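Local coordinates for protein 6-aminohexanoate-dimer hydrolase (Bacillus anthracis, PDB 4GB7) that probably hydrolyses the amide bond of 6-aminohexanoate dimers or related substrates, as a putative serine hydrolase with a beta-lactamase-like fold, at residues A[364-369]-A[380-385]; A[84-89]-A[412-417]. One frame throughout, in Å; residues are numbered along the deposited sequence.

Contact 1 of 2, residues A[364-369]-A[380-385]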
ATOM      1  N   ASN A 364      17.427  -2.234   7.554  1.00 19.73           N
ATOM      2  CA  ASN A 364      18.523  -1.831   6.732  1.00 18.11           C
ATOM      3  C   ASN A 364      19.376  -0.805   7.481  1.00 19.05           C
ATOM      4  O   ASN A 364      19.056  -0.396   8.617  1.00 20.61           O
ATOM      5  CB  ASN A 364      18.084  -1.409   5.316  1.00 20.43           C
ATOM      6  CG  ASN A 364      17.477  -0.006   5.233  1.00 19.14           C
ATOM      7  OD1 ASN A 364      17.383   0.727   6.224  1.00 18.94           O
ATOM      8  ND2 ASN A 364      17.026   0.370   4.016  1.00 23.30           N
ATOM      9  N   GLU A 365      20.467  -0.380   6.854  1.00 20.84           N
ATOM     10  CA  GLU A 365      21.402   0.486   7.558  1.00 22.85           C
ATOM     11  C   GLU A 365      20.839   1.880   7.811  1.00 20.61           C
ATOM     12  O   GLU A 365      21.469   2.655   8.552  1.00 22.72           O
ATOM     13  CB  GLU A 365      22.744   0.588   6.846  1.00 21.27           C
ATOM     14  CG  GLU A 365      22.705   1.281   5.506  1.00 23.64           C
ATOM     15  CD  GLU A 365      24.102   1.469   4.955  1.00 27.21           C
ATOM     16  OE1 GLU A 365      24.912   2.271   5.499  1.00 35.27           O
ATOM     17  OE2 GLU A 365      24.362   0.844   3.958  1.00 30.62           O
ATOM     18  N   GLN A 366      19.699   2.210   7.172  1.00 19.50           N
ATOM     19  CA  GLN A 366      19.074   3.533   7.378  1.00 21.48           C
ATOM     20  C   GLN A 366      17.986   3.513   8.387  1.00 19.47           C
ATOM     21  O   GLN A 366      17.460   4.573   8.718  1.00 20.59           O
ATOM     22  CB  GLN A 366      18.475   4.058   6.095  1.00 19.80           C
ATOM     23  CG  GLN A 366      19.454   4.060   4.940  1.00 19.34           C
ATOM     24  CD  GLN A 366      20.577   5.044   5.143  1.00 19.79           C
ATOM     25  OE1 GLN A 366      21.690   4.663   5.443  1.00 20.08           O
ATOM     26  NE2 GLN A 366      20.272   6.326   5.011  1.00 19.09           N
ATOM     27  N   GLY A 367      17.592   2.333   8.837  1.00 19.23           N
ATOM     28  CA  GLY A 367      16.447   2.269   9.742  1.00 17.81           C
ATOM     29  C   GLY A 367      15.150   2.559   8.947  1.00 17.86           C
ATOM     30  O   GLY A 367      14.161   3.050   9.531  1.00 19.97           O
ATOM     31  N   ALA A 368      15.149   2.238   7.636  1.00 16.39           N
ATOM     32  CA  ALA A 368      13.984   2.579   6.774  1.00 15.55           C
ATOM     33  C   ALA A 368      12.804   1.710   7.087  1.00 18.04           C
ATOM     34  O   ALA A 368      12.942   0.605   7.620  1.00 21.73           O
ATOM     35  CB  ALA A 368      14.333   2.557   5.294  1.00 15.89           C
ATOM     36  N   PHE A 369      11.626   2.190   6.762  1.00 18.62           N
ATOM     37  CA  PHE A 369      10.444   1.393   6.822  1.00 18.26           C
ATOM     38  C   PHE A 369       9.651   1.676   5.539  1.00 17.14           C
ATOM     39  O   PHE A 369       9.828   2.693   4.898  1.00 18.84           O
ATOM     40  CB  PHE A 369       9.653   1.590   8.154  1.00 18.71           C
ATOM     41  CG  PHE A 369       9.215   3.011   8.428  1.00 19.56           C
ATOM     42  CD1 PHE A 369      10.091   3.926   8.983  1.00 21.82           C
ATOM     43  CD2 PHE A 369       7.940   3.422   8.135  1.00 22.77           C
ATOM     44  CE1 PHE A 369       9.706   5.223   9.261  1.00 22.54           C
ATOM     45  CE2 PHE A 369       7.531   4.733   8.392  1.00 22.37           C
ATOM     46  CZ  PHE A 369       8.406   5.647   8.942  1.00 20.89           C
ATOM     47  N   TYR A 380       8.524   4.322   0.571  1.00 15.97           N
ATOM     48  CA  TYR A 380       9.768   4.021   1.338  1.00 14.73           C
ATOM     49  C   TYR A 380      10.176   5.284   2.127  1.00 15.27           C
ATOM     50  O   TYR A 380      10.328   6.381   1.555  1.00 15.89           O
ATOM     51  CB  TYR A 380      10.864   3.623   0.359  1.00 14.81           C
ATOM     52  CG  TYR A 380      12.249   3.398   0.949  1.00 16.49           C
ATOM     53  CD1 TYR A 380      12.666   2.130   1.388  1.00 15.40           C
ATOM     54  CD2 TYR A 380      13.169   4.427   1.034  1.00 15.79           C
ATOM     55  CE1 TYR A 380      13.941   1.915   1.907  1.00 15.74           C
ATOM     56  CE2 TYR A 380      14.440   4.227   1.552  1.00 17.27           C
ATOM     57  CZ  TYR A 380      14.834   2.956   1.961  1.00 17.24           C
ATOM     58  OH  TYR A 380      16.099   2.735   2.454  1.00 17.58           O
ATOM     59  N   ILE A 381      10.348   5.135   3.441  1.00 17.20           N
ATOM     60  CA  ILE A 381      10.670   6.256   4.299  1.00 16.74           C
ATOM     61  C   ILE A 381      11.980   5.952   4.993  1.00 16.11           C
ATOM     62  O   ILE A 381      12.094   4.925   5.698  1.00 18.28           O
ATOM     63  CB  ILE A 381       9.552   6.499   5.341  1.00 16.92           C
ATOM     64  CG1 ILE A 381       8.183   6.678   4.576  1.00 21.60           C
ATOM     65  CG2 ILE A 381       9.941   7.669   6.244  1.00 19.21           C
ATOM     66  CD1 ILE A 381       7.024   6.821   5.485  1.00 24.94           C
ATOM     67  N   ASP A 382      12.928   6.856   4.851  1.00 15.54           N
ATOM     68  CA  ASP A 382      14.276   6.734   5.433  1.00 15.67           C
ATOM     69  C   ASP A 382      14.458   7.846   6.451  1.00 15.27           C
ATOM     70  O   ASP A 382      14.689   8.967   6.125  1.00 17.82           O
ATOM     71  CB  ASP A 382      15.313   6.838   4.304  1.00 14.47           C
ATOM     72  CG  ASP A 382      16.753   6.877   4.781  1.00 17.87           C
ATOM     73  OD1 ASP A 382      16.978   7.037   5.986  1.00 17.86           O
ATOM     74  OD2 ASP A 382      17.683   6.676   3.935  1.00 19.39           O
ATOM     75  N   PRO A 383      14.283   7.525   7.745  1.00 17.18           N
ATOM     76  CA  PRO A 383      14.410   8.553   8.758  1.00 16.30           C
ATOM     77  C   PRO A 383      15.856   9.004   9.029  1.00 17.48           C
ATOM     78  O   PRO A 383      16.048  10.079   9.609  1.00 24.12           O
ATOM     79  CB  PRO A 383      13.801   7.909   9.975  1.00 20.61           C
ATOM     80  CG  PRO A 383      13.716   6.486   9.706  1.00 27.49           C
ATOM     81  CD  PRO A 383      14.059   6.196   8.292  1.00 19.53           C
ATOM     82  N   LYS A 384      16.864   8.229   8.590  1.00 17.29           N
ATOM     83  CA  LYS A 384      18.249   8.624   8.824  1.00 19.34           C
ATOM     84  C   LYS A 384      18.614   9.767   7.853  1.00 19.42           C
ATOM     85  O   LYS A 384      19.224  10.764   8.269  1.00 21.10           O
ATOM     86  CB  LYS A 384      19.221   7.453   8.642  1.00 19.94           C
ATOM     87  CG  LYS A 384      20.660   7.762   9.025  1.00 21.38           C
ATOM     88  CD  LYS A 384      21.551   6.537   8.969  1.00 24.06           C
ATOM     89  CE  LYS A 384      22.920   6.795   9.563  1.00 36.91           C
ATOM     90  NZ  LYS A 384      23.816   7.221   8.461  1.00 48.10           N
ATOM     91  N   ALA A 385      18.295   9.567   6.573  1.00 18.72           N
ATOM     92  CA  ALA A 385      18.558  10.556   5.533  1.00 15.29           C
ATOM     93  C   ALA A 385      17.433  11.540   5.309  1.00 17.74           C
ATOM     94  O   ALA A 385      17.546  12.435   4.453  1.00 20.23           O
ATOM     95  CB  ALA A 385      18.962   9.900   4.230  1.00 17.25           C
TER
HETATM   96  O   HOH W   1      23.972   4.343   7.051  1.00 31.85           O
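At the edge of the five-stranded antiparallel sheet of this beta-lactamase-like domain, the turn leading into outermost strand 369-373 is fastened to the end of strand 377-382. Q366 buries the most surface, 96 Å², followed by F369 with 90 Å² and I381 with 63 Å².

F369 and I381 form an antiparallel hydrogen-bonded pair: F369 N donates to I381 O at 3.0 Å and I381 N to F369 O at 2.9 Å, so the two side chains share one face of the sheet. There I381 CB lies 4.1 Å from the centroid of the F369 ring and 17° off its normal, a CH-pi contact, while F369 CE2 meets I381 CD1 at 3.6 Å. P383 CG approaches the ring edge, 4.2 Å from F369 CE1. Helix 332-338 packs on F369 and helix 307-318 on I381.

Q366 is the third residue of a type I turn, N364 to G367, and N364 OD1 braces that turn by accepting from Q366 N (2.9 Å, an Asx turn) and A368 N (3.0 Å). With chi1 and chi2 both m, Q366 brings NE2 within 2.8 Å of D382 OD2, a hydrogen bond with a 163° angle at hydrogen. D382 OD1 meanwhile accepts from A385 N at 2.9 Å, an Asx motif that shapes the chain leaving the strand. On the sheet's other face, A368 CB packs 3.4 Å from Y380 CZ, and N364 ND2 donates to Y380 OH at 3.0 Å.

Contact 2 of 2, residues A[84-89]-A[412-417]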
ATOM      1  N   GLN A  84      17.558  17.913  -8.333  1.00 19.46           N
ATOM      2  CA  GLN A  84      18.798  17.346  -8.828  1.00 22.86           C
ATOM      3  C   GLN A  84      18.442  16.315  -9.886  1.00 21.53           C
ATOM      4  O   GLN A  84      17.603  15.477  -9.670  1.00 24.21           O
ATOM      5  CB  GLN A  84      19.575  16.670  -7.743  1.00 27.03           C
ATOM      6  CG  GLN A  84      20.123  17.571  -6.675  1.00 27.59           C
ATOM      7  CD  GLN A  84      20.980  16.769  -5.707  1.00 31.06           C
ATOM      8  OE1 GLN A  84      21.910  16.054  -6.115  1.00 34.04           O
ATOM      9  NE2 GLN A  84      20.646  16.841  -4.433  1.00 30.16           N
ATOM     10  N   ASN A  85      19.111  16.376 -11.035  1.00 20.03           N
ATOM     11  CA  ASN A  85      18.790  15.442 -12.080  1.00 21.97           C
ATOM     12  C   ASN A  85      19.532  14.133 -11.819  1.00 22.47           C
ATOM     13  O   ASN A  85      20.765  14.055 -11.999  1.00 22.06           O
ATOM     14  CB  ASN A  85      19.183  15.963 -13.468  1.00 21.45           C
ATOM     15  CG  ASN A  85      18.639  15.092 -14.564  1.00 22.01           C
ATOM     16  OD1 ASN A  85      18.277  13.960 -14.303  1.00 22.61           O
ATOM     17  ND2 ASN A  85      18.552  15.615 -15.792  1.00 22.95           N
ATOM     18  N   LEU A  86      18.771  13.115 -11.414  1.00 18.89           N
ATOM     19  CA  LEU A  86      19.317  11.778 -11.125  1.00 16.72           C
ATOM     20  C   LEU A  86      19.235  10.822 -12.314  1.00 18.13           C
ATOM     21  O   LEU A  86      19.420   9.629 -12.134  1.00 17.69           O
ATOM     22  CB  LEU A  86      18.595  11.155  -9.936  1.00 17.53           C
ATOM     23  CG  LEU A  86      18.732  12.006  -8.657  1.00 17.70           C
ATOM     24  CD1 LEU A  86      17.935  11.356  -7.534  1.00 18.83           C
ATOM     25  CD2 LEU A  86      20.171  12.244  -8.163  1.00 21.32           C
ATOM     26  N   ASP A  87      18.968  11.317 -13.520  1.00 17.09           N
ATOM     27  CA  ASP A  87      18.717  10.406 -14.617  1.00 18.46           C
ATOM     28  C   ASP A  87      19.904   9.441 -14.815  1.00 18.10           C
ATOM     29  O   ASP A  87      19.695   8.276 -15.166  1.00 17.33           O
ATOM     30  CB  ASP A  87      18.545  11.141 -15.934  1.00 20.43           C
ATOM     31  CG  ASP A  87      17.225  11.837 -16.071  1.00 18.82           C
ATOM     32  OD1 ASP A  87      16.292  11.540 -15.295  1.00 18.42           O
ATOM     33  OD2 ASP A  87      17.152  12.722 -16.976  1.00 21.79           O
ATOM     34  N   ASP A  88      21.117   9.939 -14.630  1.00 17.74           N
ATOM     35  CA  ASP A  88      22.327   9.147 -14.941  1.00 18.96           C
ATOM     36  C   ASP A  88      23.006   8.677 -13.672  1.00 18.16           C
ATOM     37  O   ASP A  88      24.134   8.207 -13.707  1.00 20.34           O
ATOM     38  CB  ASP A  88      23.296   9.953 -15.826  1.00 18.91           C
ATOM     39  CG  ASP A  88      22.723  10.259 -17.204  1.00 23.76           C
ATOM     40  OD1 ASP A  88      22.257   9.318 -17.856  1.00 29.64           O
ATOM     41  OD2 ASP A  88      22.742  11.449 -17.640  1.00 28.68           O
ATOM     42  N   PHE A  89      22.267   8.732 -12.548  1.00 17.38           N
ATOM     43  CA  PHE A  89      22.738   8.138 -11.333  1.00 19.67           C
ATOM     44  C   PHE A  89      23.015   6.633 -11.555  1.00 18.26           C
ATOM     45  O   PHE A  89      22.177   5.893 -12.127  1.00 18.46           O
ATOM     46  CB  PHE A  89      21.750   8.342 -10.212  1.00 18.12           C
ATOM     47  CG  PHE A  89      22.235   7.815  -8.891  1.00 18.59           C
ATOM     48  CD1 PHE A  89      23.137   8.547  -8.147  1.00 22.79           C
ATOM     49  CD2 PHE A  89      21.842   6.567  -8.419  1.00 21.61           C
ATOM     50  CE1 PHE A  89      23.560   8.100  -6.917  1.00 28.99           C
ATOM     51  CE2 PHE A  89      22.294   6.110  -7.203  1.00 20.75           C
ATOM     52  CZ  PHE A  89      23.161   6.877  -6.466  1.00 21.49           C
ATOM     53  N   ASP A 412      21.645   3.859  -1.817  1.00 17.05           N
ATOM     54  CA  ASP A 412      22.598   4.628  -2.550  1.00 17.80           C
ATOM     55  C   ASP A 412      22.146   6.032  -2.900  1.00 16.43           C
ATOM     56  O   ASP A 412      22.955   6.981  -2.818  1.00 17.38           O
ATOM     57  CB  ASP A 412      23.015   3.899  -3.817  1.00 16.43           C
ATOM     58  CG  ASP A 412      23.868   2.650  -3.532  1.00 22.23           C
ATOM     59  OD1 ASP A 412      24.480   2.517  -2.424  1.00 20.61           O
ATOM     60  OD2 ASP A 412      23.945   1.821  -4.457  1.00 24.00           O
ATOM     61  N   ILE A 413      20.876   6.183  -3.280  1.00 16.27           N
ATOM     62  CA  ILE A 413      20.341   7.521  -3.505  1.00 17.75           C
ATOM     63  C   ILE A 413      20.426   8.376  -2.233  1.00 16.31           C
ATOM     64  O   ILE A 413      20.866   9.510  -2.272  1.00 18.12           O
ATOM     65  CB  ILE A 413      18.898   7.515  -4.085  1.00 16.70           C
ATOM     66  CG1 ILE A 413      18.887   6.906  -5.474  1.00 16.61           C
ATOM     67  CG2 ILE A 413      18.305   8.952  -4.037  1.00 17.30           C
ATOM     68  CD1 ILE A 413      17.496   6.546  -5.973  1.00 18.04           C
ATOM     69  N   ALA A 414      19.961   7.837  -1.106  1.00 17.23           N
ATOM     70  CA  ALA A 414      20.048   8.551   0.159  1.00 15.83           C
ATOM     71  C   ALA A 414      21.495   9.018   0.452  1.00 15.87           C
ATOM     72  O   ALA A 414      21.734  10.154   0.869  1.00 18.47           O
ATOM     73  CB  ALA A 414      19.540   7.651   1.304  1.00 16.79           C
ATOM     74  N   HIS A 415      22.462   8.124   0.313  1.00 16.36           N
ATOM     75  CA  HIS A 415      23.838   8.472   0.675  1.00 17.13           C
ATOM     76  C   HIS A 415      24.384   9.542  -0.279  1.00 17.19           C
ATOM     77  O   HIS A 415      25.161  10.393   0.117  1.00 19.67           O
ATOM     78  CB  HIS A 415      24.720   7.240   0.633  1.00 16.66           C
ATOM     79  CG  HIS A 415      24.423   6.261   1.728  1.00 16.85           C
ATOM     80  ND1 HIS A 415      25.017   5.055   1.817  1.00 20.03           N
ATOM     81  CD2 HIS A 415      23.503   6.327   2.784  1.00 17.90           C
ATOM     82  CE1 HIS A 415      24.542   4.421   2.916  1.00 18.29           C
ATOM     83  NE2 HIS A 415      23.609   5.196   3.481  1.00 20.12           N
ATOM     84  N   HIS A 416      23.993   9.476  -1.543  1.00 18.39           N
ATOM     85  CA  HIS A 416      24.328  10.520  -2.515  1.00 18.37           C
ATOM     86  C   HIS A 416      23.771  11.882  -2.144  1.00 19.47           C
ATOM     87  O   HIS A 416      24.501  12.881  -2.162  1.00 20.82           O
ATOM     88  CB  HIS A 416      23.877  10.097  -3.889  1.00 18.65           C
ATOM     89  CG  HIS A 416      24.059  11.150  -4.937  1.00 21.82           C
ATOM     90  ND1 HIS A 416      25.246  11.392  -5.524  1.00 26.35           N
ATOM     91  CD2 HIS A 416      23.156  12.010  -5.501  1.00 22.77           C
ATOM     92  CE1 HIS A 416      25.103  12.368  -6.432  1.00 32.40           C
ATOM     93  NE2 HIS A 416      23.817  12.751  -6.419  1.00 29.95           N
ATOM     94  N   LEU A 417      22.497  11.930  -1.765  1.00 17.84           N
ATOM     95  CA  LEU A 417      21.835  13.169  -1.384  1.00 19.95           C
ATOM     96  C   LEU A 417      22.406  13.725  -0.079  1.00 22.96           C
ATOM     97  O   LEU A 417      22.411  14.942   0.141  1.00 23.54           O
ATOM     98  CB  LEU A 417      20.321  12.922  -1.263  1.00 19.46           C
ATOM     99  CG  LEU A 417      19.570  12.594  -2.560  1.00 19.24           C
ATOM    100  CD1 LEU A 417      18.117  12.366  -2.243  1.00 23.71           C
ATOM    101  CD2 LEU A 417      19.730  13.659  -3.646  1.00 24.94           C
TER
HETATM  102  O   HOH W   2      21.666  16.945  -1.683  1.00 35.49           O
HETATM  103  O   HOH W   3      23.768  15.406  -3.653  1.00 42.03           O
HETATM  104  O   HOH W   4      23.000  14.608  -8.240  1.00 47.49           O
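Aromatic, aliphatic and water-mediated contacts join loop 84-89 to the C-terminal end of helix 402-417. The aromatic pair is T-shaped: the edge of F89 addresses the face of H416, with centroids 5.2 Å apart and planes at 63°. A type I turn from L86 to F89, closed by F89 N to L86 O at 3.0 Å, precedes the ring, which also meets H416 CB (3.6 Å from F89 CE1).

Among apolar contacts, F89 CE2 lies 3.9 Å from I413 CG1, and L86 CD1 4.3 Å from I413 CG2.

Polar matching is indirect. One water donates to Q84 OE1 (2.8 Å) and lies 2.7 Å from H416 NE2; another donates to both Q84 OE1 (3.2 Å) and H416 O (3.0 Å). A third donates to L417 O (2.8 Å) and accepts weakly from Q84 NE2 (2.9 Å).

The loop touches two further elements besides helix 402-417: L86 and F89 touch helix 101-107, while Q84 and L86 touch strand 120-126.

Helix 402-417 connects the two contacts: Q366 of contact 1 probably hydrogen-bonds through OE1 to H415 NE2 at 2.8 Å, while A414 CB packs 3.7 Å from A385 CB. I413 and H416 of the same helical segment instead meet loop 84-89 in contact 2. Both contacts are partly buried, but contact 1 lies deeper, about 17 Å from the chain centre at its own centre against 25 Å for contact 2, and covers 506 Å² against 343 Å². Direct backbone and side-chain hydrogen bonds dominate the first, at the sheet edge; waters supply the polar links of the second, which joins segments 323 residues apart.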